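Local coordinates for Lin0012 protein (Listeria innocua, PDB 3K17) that is probably an ATP-dependent phosphomevalonate kinase of the GHMP kinase family, acting in the mevalonate route to isopentenyl diphosphate, at residues 8-12 with 125-130; 40-46 with 98-104. The contacts are given in a common frame with arbitrary orientation. Numbering follows the deposited sequence.

Contact 1 of 2, residues 8-12 with 125-130; sequences QVKIP and VAVINA
Segment 8-12 is an extended strand and segment 125-130 is regular alpha helix. The helix packs on the sheet face to which V9 and I11 point. Their axes approach to 8.3 Å, with an angle of 144° between the N-to-C directions, so they run roughly antiparallel. V9 is level with A130 (CA to CA 6.2 Å) and I11 with A126 (CA to CA 5.8 Å). Within the helix, N129 N bonds to V125 O and A130 N to A126 O, both at 2.9 Å. No hydrogen bond crosses the contact.

The strand offers V9 and I11, whose CA-to-CB bonds point toward the helix; those of Q8 and K10 point away. I11, with chi1 and chi2 both m, sets its CG1 3.5 Å from CB of A126 and its CD1 3.8 Å from CG1 of V125. V9, with chi1 t, brings CG2 within 4.0 Å of CB of A130. The two alanines allow this close fit.

One polar side chain borders the apolar patch. N129 ND2 lies 3.5 Å from I11 CD1, a packing contact, while N129 OD1 is hydrogen-bonded to K144.

This is helix-on-sheet packing in the N-terminal part of a GHMP kinase fold. Strand 7-18 pairs with strand 37-45 through V9 with L41 and I11 with I39. Helix 162-169 touches I11, V125 and N129, and helices 76-91 and 141-156 pack against other sides of helix 119-135.

Contact 2 of 2, residues 40-46 with 98-104; sequences TLTLEDS and PVKMVIE
Segments 40-46 and 98-104 form a regular antiparallel pair in the mixed sheet of the N-terminal part of the GHMP kinase fold. Their axes approach to 4.5 Å, with 165° between their directions. T40, T42 and E44 face E104, V102 and K100 as hydrogen-bonded pairs. L41, L43 and D45 face I103, M101 and V99 as non-hydrogen-bonded pairs.

T40 N donates to E104 O at 2.9 Å and E104 N to T40 O at 2.8 Å. T42 N to V102 O and V102 N to T42 O are both 2.9 Å. E44 N to K100 O is 3.0 Å and K100 N to E44 O is 2.7 Å. S46 N donates to P98 O at 3.2 Å.

Water serves the more open face, with the polar side chains. Water 1 bonds to T42 OG1 at 2.6 Å and lies 2.8 Å from both V102 O and E104 OE1. Water 2 donates to E44 OE2 (2.7 Å) and accepts from K100 NZ (2.8 Å). T40 OG1 is bonded to K10, S46 OG to R48 O, and D45 forms a salt bridge with K134.

The other face is apolar and packs on helices: L41 CG meets I103 CG1 (3.7 Å), and L43 CD1 meets CG of selenomethionine M101 (4.0 Å). Helix 119-135 covers L41 and L43, helix 76-91 touches M101 and I103, and strands 7-18 and 50-52 extend the sheet.

Overall arrangement
Both contacts reach the same sheet, in which strands 7-18 and 37-45 are neighbours. Their centres are about 10 Å apart. Contact 1 is fully buried and joins the sheet to helix 119-135 by side-chain packing, mostly apolar, with no hydrogen bond across it. Contact 2 lies farther from the chain centre and is only partly buried. It is held chiefly by backbone hydrogen bonds, with water on its more open face. L41 connects the two: its N is 2.8 Å from V9 O, a probable hydrogen bond, and its CD2 lies 3.6 Å from A130 CB. Helix 119-135 therefore packs on strands 7-18 and 37-45, and it follows strand 99-105 in the chain.

Contact 1 of 2, residues 8-12 with 125-130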
ATOM      1  N   GLN A   8     -24.382 -32.776  16.893  1.00 30.09           N
ATOM      2  CA  GLN A   8     -24.540 -32.752  15.442  1.00 30.15           C
ATOM      3  C   GLN A   8     -25.715 -31.878  15.033  1.00 26.98           C
ATOM      4  O   GLN A   8     -26.839 -32.080  15.496  1.00 26.93           O
ATOM      5  CB  GLN A   8     -24.762 -34.161  14.885  1.00 32.84           C
ATOM      6  CG  GLN A   8     -24.785 -34.204  13.356  1.00 36.70           C
ATOM      7  CD  GLN A   8     -25.441 -35.455  12.795  1.00 39.13           C
ATOM      8  OE1 GLN A   8     -26.652 -35.646  12.920  1.00 43.00           O
ATOM      9  NE2 GLN A   8     -24.644 -36.312  12.174  1.00 39.43           N
ATOM     10  N   VAL A   9     -25.453 -30.904  14.169  1.00 23.46           N
ATOM     11  CA  VAL A   9     -26.498 -30.003  13.684  1.00 20.28           C
ATOM     12  C   VAL A   9     -26.637 -30.144  12.170  1.00 20.16           C
ATOM     13  O   VAL A   9     -25.661 -30.011  11.430  1.00 19.70           O
ATOM     14  CB  VAL A   9     -26.172 -28.529  14.017  1.00 21.58           C
ATOM     15  CG1 VAL A   9     -27.180 -27.602  13.337  1.00 20.92           C
ATOM     16  CG2 VAL A   9     -26.189 -28.316  15.536  1.00 21.25           C
ATOM     17  N   LYS A  10     -27.847 -30.431  11.712  1.00 19.39           N
ATOM     18  CA  LYS A  10     -28.097 -30.567  10.287  1.00 19.89           C
ATOM     19  C   LYS A  10     -29.071 -29.490   9.861  1.00 18.29           C
ATOM     20  O   LYS A  10     -30.209 -29.444  10.334  1.00 19.24           O
ATOM     21  CB  LYS A  10     -28.670 -31.944   9.949  1.00 22.57           C
ATOM     22  CG  LYS A  10     -27.780 -33.096  10.377  1.00 28.16           C
ATOM     23  CD  LYS A  10     -28.375 -34.443   9.983  1.00 32.25           C
ATOM     24  CE  LYS A  10     -27.786 -34.950   8.683  1.00 35.84           C
ATOM     25  NZ  LYS A  10     -26.315 -35.205   8.815  1.00 37.45           N
ATOM     26  N   ILE A  11     -28.602 -28.622   8.970  1.00 16.13           N
ATOM     27  CA  ILE A  11     -29.398 -27.525   8.449  1.00 14.51           C
ATOM     28  C   ILE A  11     -29.737 -27.823   6.999  1.00 16.76           C
ATOM     29  O   ILE A  11     -28.849 -28.088   6.163  1.00 14.58           O
ATOM     30  CB  ILE A  11     -28.628 -26.185   8.521  1.00 13.83           C
ATOM     31  CG1 ILE A  11     -28.175 -25.921   9.959  1.00 14.51           C
ATOM     32  CG2 ILE A  11     -29.507 -25.054   8.029  1.00 13.35           C
ATOM     33  CD1 ILE A  11     -29.314 -25.967  11.004  1.00 13.79           C
ATOM     34  N   PRO A  12     -31.034 -27.788   6.673  1.00 15.50           N
ATOM     35  CA  PRO A  12     -31.490 -28.061   5.313  1.00 15.83           C
ATOM     36  C   PRO A  12     -31.210 -26.888   4.381  1.00 16.85           C
ATOM     37  O   PRO A  12     -31.106 -25.745   4.828  1.00 17.21           O
ATOM     38  CB  PRO A  12     -32.985 -28.293   5.503  1.00 16.62           C
ATOM     39  CG  PRO A  12     -33.318 -27.287   6.586  1.00 14.48           C
ATOM     40  CD  PRO A  12     -32.168 -27.466   7.564  1.00 12.76           C
ATOM     41  N   VAL A 125     -26.665 -20.450   9.574  1.00 13.84           N
ATOM     42  CA  VAL A 125     -27.662 -21.016  10.488  1.00 13.51           C
ATOM     43  C   VAL A 125     -27.098 -22.194  11.286  1.00 15.45           C
ATOM     44  O   VAL A 125     -27.438 -22.369  12.455  1.00 16.83           O
ATOM     45  CB  VAL A 125     -28.935 -21.454   9.705  1.00 13.48           C
ATOM     46  CG1 VAL A 125     -29.872 -22.281  10.592  1.00 13.74           C
ATOM     47  CG2 VAL A 125     -29.675 -20.210   9.205  1.00 11.49           C
ATOM     48  N   ALA A 126     -26.224 -22.990  10.669  1.00 13.63           N
ATOM     49  CA  ALA A 126     -25.625 -24.127  11.354  1.00 15.45           C
ATOM     50  C   ALA A 126     -24.742 -23.643  12.508  1.00 18.22           C
ATOM     51  O   ALA A 126     -24.774 -24.206  13.611  1.00 18.49           O
ATOM     52  CB  ALA A 126     -24.802 -24.976  10.369  1.00 11.70           C
ATOM     53  N   VAL A 127     -23.956 -22.597  12.258  1.00 15.12           N
ATOM     54  CA  VAL A 127     -23.092 -22.053  13.293  1.00 13.57           C
ATOM     55  C   VAL A 127     -23.925 -21.491  14.454  1.00 15.50           C
ATOM     56  O   VAL A 127     -23.659 -21.793  15.624  1.00 14.04           O
ATOM     57  CB  VAL A 127     -22.178 -20.933  12.721  1.00 13.94           C
ATOM     58  CG1 VAL A 127     -21.485 -20.171  13.860  1.00  9.28           C
ATOM     59  CG2 VAL A 127     -21.130 -21.556  11.780  1.00 11.38           C
ATOM     60  N   ILE A 128     -24.935 -20.686  14.135  1.00 12.91           N
ATOM     61  CA  ILE A 128     -25.761 -20.094  15.186  1.00 15.41           C
ATOM     62  C   ILE A 128     -26.439 -21.188  16.010  1.00 17.12           C
ATOM     63  O   ILE A 128     -26.407 -21.155  17.241  1.00 17.80           O
ATOM     64  CB  ILE A 128     -26.830 -19.139  14.596  1.00 17.27           C
ATOM     65  CG1 ILE A 128     -26.144 -17.954  13.890  1.00 15.00           C
ATOM     66  CG2 ILE A 128     -27.783 -18.650  15.711  1.00 15.98           C
ATOM     67  CD1 ILE A 128     -25.213 -17.136  14.772  1.00 13.41           C
ATOM     68  N   ASN A 129     -27.046 -22.160  15.336  1.00 18.37           N
ATOM     69  CA  ASN A 129     -27.708 -23.244  16.050  1.00 19.40           C
ATOM     70  C   ASN A 129     -26.752 -24.058  16.894  1.00 19.89           C
ATOM     71  O   ASN A 129     -27.073 -24.407  18.032  1.00 19.03           O
ATOM     72  CB  ASN A 129     -28.445 -24.173  15.095  1.00 19.73           C
ATOM     73  CG  ASN A 129     -29.883 -23.761  14.898  1.00 22.40           C
ATOM     74  OD1 ASN A 129     -30.477 -23.144  15.774  1.00 29.31           O
ATOM     75  ND2 ASN A 129     -30.456 -24.113  13.760  1.00 26.16           N
ATOM     76  N   ALA A 130     -25.581 -24.362  16.345  1.00 16.96           N
ATOM     77  CA  ALA A 130     -24.593 -25.141  17.082  1.00 17.62           C
ATOM     78  C   ALA A 130     -24.100 -24.432  18.346  1.00 18.02           C
ATOM     79  O   ALA A 130     -23.977 -25.055  19.394  1.00 21.06           O
ATOM     80  CB  ALA A 130     -23.406 -25.477  16.182  1.00 17.02           C
TER

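Contact 2 of 2, residues 40-46 with 98-104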
ATOM      1  N   THR A  40     -23.912 -30.099   7.508  1.00 18.15           N
ATOM      2  CA  THR A  40     -23.817 -30.746   8.814  1.00 18.19           C
ATOM      3  C   THR A  40     -22.676 -30.140   9.614  1.00 18.26           C
ATOM      4  O   THR A  40     -21.534 -30.118   9.158  1.00 19.89           O
ATOM      5  CB  THR A  40     -23.560 -32.262   8.668  1.00 18.70           C
ATOM      6  OG1 THR A  40     -24.633 -32.856   7.933  1.00 21.32           O
ATOM      7  CG2 THR A  40     -23.468 -32.929  10.036  1.00 20.78           C
ATOM      8  N   LEU A  41     -22.986 -29.632  10.800  1.00 17.68           N
ATOM      9  CA  LEU A  41     -21.963 -29.047  11.657  1.00 17.79           C
ATOM     10  C   LEU A  41     -21.828 -29.914  12.914  1.00 19.79           C
ATOM     11  O   LEU A  41     -22.787 -30.076  13.672  1.00 17.64           O
ATOM     12  CB  LEU A  41     -22.346 -27.604  12.033  1.00 14.36           C
ATOM     13  CG  LEU A  41     -21.233 -26.776  12.684  1.00 17.82           C
ATOM     14  CD1 LEU A  41     -21.561 -25.301  12.601  1.00 14.06           C
ATOM     15  CD2 LEU A  41     -21.036 -27.210  14.141  1.00 17.98           C
ATOM     16  N   THR A  42     -20.642 -30.487  13.113  1.00 20.53           N
ATOM     17  CA  THR A  42     -20.380 -31.328  14.279  1.00 21.23           C
ATOM     18  C   THR A  42     -19.520 -30.535  15.264  1.00 22.12           C
ATOM     19  O   THR A  42     -18.438 -30.049  14.912  1.00 22.16           O
ATOM     20  CB  THR A  42     -19.673 -32.634  13.856  1.00 23.86           C
ATOM     21  OG1 THR A  42     -20.485 -33.315  12.889  1.00 21.98           O
ATOM     22  CG2 THR A  42     -19.463 -33.554  15.057  1.00 23.73           C
ATOM     23  N   LEU A  43     -20.015 -30.385  16.488  1.00 20.49           N
ATOM     24  CA  LEU A  43     -19.316 -29.622  17.519  1.00 21.51           C
ATOM     25  C   LEU A  43     -18.933 -30.468  18.720  1.00 24.24           C
ATOM     26  O   LEU A  43     -19.690 -31.339  19.148  1.00 26.31           O
ATOM     27  CB  LEU A  43     -20.187 -28.447  17.982  1.00 17.72           C
ATOM     28  CG  LEU A  43     -19.720 -27.596  19.171  1.00 19.59           C
ATOM     29  CD1 LEU A  43     -20.419 -26.255  19.127  1.00 19.91           C
ATOM     30  CD2 LEU A  43     -20.014 -28.305  20.504  1.00 20.81           C
ATOM     31  N   GLU A  44     -17.760 -30.196  19.273  1.00 26.20           N
ATOM     32  CA  GLU A  44     -17.283 -30.934  20.431  1.00 28.48           C
ATOM     33  C   GLU A  44     -16.327 -30.052  21.218  1.00 28.53           C
ATOM     34  O   GLU A  44     -15.795 -29.078  20.686  1.00 26.66           O
ATOM     35  CB  GLU A  44     -16.559 -32.202  19.976  1.00 29.77           C
ATOM     36  CG  GLU A  44     -15.235 -31.932  19.291  1.00 33.58           C
ATOM     37  CD  GLU A  44     -14.689 -33.141  18.556  1.00 37.18           C
ATOM     38  OE1 GLU A  44     -15.311 -33.562  17.557  1.00 40.11           O
ATOM     39  OE2 GLU A  44     -13.636 -33.670  18.975  1.00 39.18           O
ATOM     40  N   ASP A  45     -16.116 -30.386  22.487  1.00 29.13           N
ATOM     41  CA  ASP A  45     -15.195 -29.620  23.315  1.00 28.60           C
ATOM     42  C   ASP A  45     -13.796 -29.951  22.836  1.00 27.74           C
ATOM     43  O   ASP A  45     -13.549 -31.049  22.347  1.00 28.77           O
ATOM     44  CB  ASP A  45     -15.320 -30.010  24.789  1.00 29.37           C
ATOM     45  CG  ASP A  45     -16.698 -29.729  25.355  1.00 32.74           C
ATOM     46  OD1 ASP A  45     -17.176 -28.577  25.230  1.00 34.04           O
ATOM     47  OD2 ASP A  45     -17.300 -30.659  25.935  1.00 33.49           O
ATOM     48  N   SER A  46     -12.886 -28.999  22.977  1.00 28.73           N
ATOM     49  CA  SER A  46     -11.501 -29.185  22.572  1.00 29.94           C
ATOM     50  C   SER A  46     -10.630 -28.315  23.469  1.00 29.94           C
ATOM     51  O   SER A  46     -11.144 -27.592  24.318  1.00 29.16           O
ATOM     52  CB  SER A  46     -11.317 -28.779  21.104  1.00 30.27           C
ATOM     53  OG  SER A  46     -11.747 -27.445  20.887  1.00 33.13           O
ATOM     54  N   PRO A  98     -13.518 -23.501  24.777  1.00 28.44           N
ATOM     55  CA  PRO A  98     -12.993 -23.994  23.500  1.00 26.37           C
ATOM     56  C   PRO A  98     -13.777 -25.129  22.861  1.00 25.57           C
ATOM     57  O   PRO A  98     -14.102 -26.116  23.514  1.00 27.41           O
ATOM     58  CB  PRO A  98     -11.552 -24.385  23.843  1.00 28.30           C
ATOM     59  CG  PRO A  98     -11.615 -24.699  25.322  1.00 28.74           C
ATOM     60  CD  PRO A  98     -12.502 -23.599  25.840  1.00 27.53           C
ATOM     61  N   VAL A  99     -14.094 -24.977  21.576  1.00 24.47           N
ATOM     62  CA  VAL A  99     -14.823 -26.009  20.846  1.00 22.37           C
ATOM     63  C   VAL A  99     -14.287 -26.222  19.434  1.00 22.64           C
ATOM     64  O   VAL A  99     -13.738 -25.306  18.813  1.00 19.66           O
ATOM     65  CB  VAL A  99     -16.335 -25.680  20.716  1.00 23.01           C
ATOM     66  CG1 VAL A  99     -16.965 -25.551  22.095  1.00 23.28           C
ATOM     67  CG2 VAL A  99     -16.525 -24.410  19.907  1.00 19.25           C
ATOM     68  N   LYS A 100     -14.452 -27.444  18.939  1.00 20.61           N
ATOM     69  CA  LYS A 100     -14.038 -27.799  17.592  1.00 20.32           C
ATOM     70  C   LYS A 100     -15.318 -27.964  16.788  1.00 19.88           C
ATOM     71  O   LYS A 100     -16.232 -28.668  17.213  1.00 21.16           O
ATOM     72  CB  LYS A 100     -13.255 -29.110  17.595  1.00 21.07           C
ATOM     73  CG  LYS A 100     -13.050 -29.726  16.215  1.00 20.92           C
ATOM     74  CD  LYS A 100     -12.246 -31.022  16.308  1.00 23.74           C
ATOM     75  CE  LYS A 100     -12.177 -31.725  14.960  1.00 24.81           C
ATOM     76  NZ  LYS A 100     -11.355 -32.964  14.988  1.00 23.43           N
HETATM   77  N   MSE A 101     -15.391 -27.297  15.642  1.00 17.79           N
HETATM   78  CA  MSE A 101     -16.569 -27.371  14.784  1.00 19.62           C
HETATM   79  C   MSE A 101     -16.164 -27.756  13.371  1.00 18.65           C
HETATM   80  O   MSE A 101     -15.269 -27.140  12.781  1.00 16.06           O
HETATM   81  CB  MSE A 101     -17.301 -26.025  14.757  1.00 20.16           C
HETATM   82  CG  MSE A 101     -17.972 -25.638  16.080  1.00 21.69           C
HETATM   83 SE   MSE A 101     -18.914 -23.941  15.949  1.00 33.30          SE
HETATM   84  CE  MSE A 101     -17.428 -22.757  16.334  1.00 21.32           C
ATOM     85  N   VAL A 102     -16.832 -28.773  12.839  1.00 17.46           N
ATOM     86  CA  VAL A 102     -16.557 -29.270  11.498  1.00 19.74           C
ATOM     87  C   VAL A 102     -17.807 -29.201  10.637  1.00 20.23           C
ATOM     88  O   VAL A 102     -18.823 -29.823  10.952  1.00 20.05           O
ATOM     89  CB  VAL A 102     -16.078 -30.736  11.535  1.00 21.84           C
ATOM     90  CG1 VAL A 102     -15.902 -31.264  10.114  1.00 20.62           C
ATOM     91  CG2 VAL A 102     -14.766 -30.834  12.313  1.00 19.83           C
ATOM     92  N   ILE A 103     -17.728 -28.443   9.548  1.00 18.17           N
ATOM     93  CA  ILE A 103     -18.857 -28.307   8.644  1.00 16.76           C
ATOM     94  C   ILE A 103     -18.676 -29.126   7.374  1.00 19.81           C
ATOM     95  O   ILE A 103     -17.635 -29.045   6.712  1.00 20.21           O
ATOM     96  CB  ILE A 103     -19.078 -26.830   8.258  1.00 17.52           C
ATOM     97  CG1 ILE A 103     -19.404 -26.013   9.513  1.00 17.80           C
ATOM     98  CG2 ILE A 103     -20.197 -26.721   7.212  1.00 16.72           C
ATOM     99  CD1 ILE A 103     -19.670 -24.537   9.252  1.00 16.59           C
ATOM    100  N   GLU A 104     -19.691 -29.919   7.047  1.00 18.18           N
ATOM    101  CA  GLU A 104     -19.692 -30.740   5.840  1.00 20.27           C
ATOM    102  C   GLU A 104     -20.906 -30.291   5.040  1.00 18.21           C
ATOM    103  O   GLU A 104     -21.828 -29.704   5.603  1.00 17.88           O
ATOM    104  CB  GLU A 104     -19.845 -32.225   6.183  1.00 20.53           C
ATOM    105  CG  GLU A 104     -18.733 -32.817   7.032  1.00 27.27           C
ATOM    106  CD  GLU A 104     -19.113 -34.189   7.589  1.00 32.72           C
ATOM    107  OE1 GLU A 104     -20.033 -34.267   8.444  1.00 30.38           O
ATOM    108  OE2 GLU A 104     -18.501 -35.190   7.162  1.00 34.67           O
TER
HETATM  109  O   HOH W   1     -19.866 -32.375  10.527  1.00 28.08           O
HETATM  110  O   HOH W   2     -11.992 -34.615  17.099  1.00 37.45           O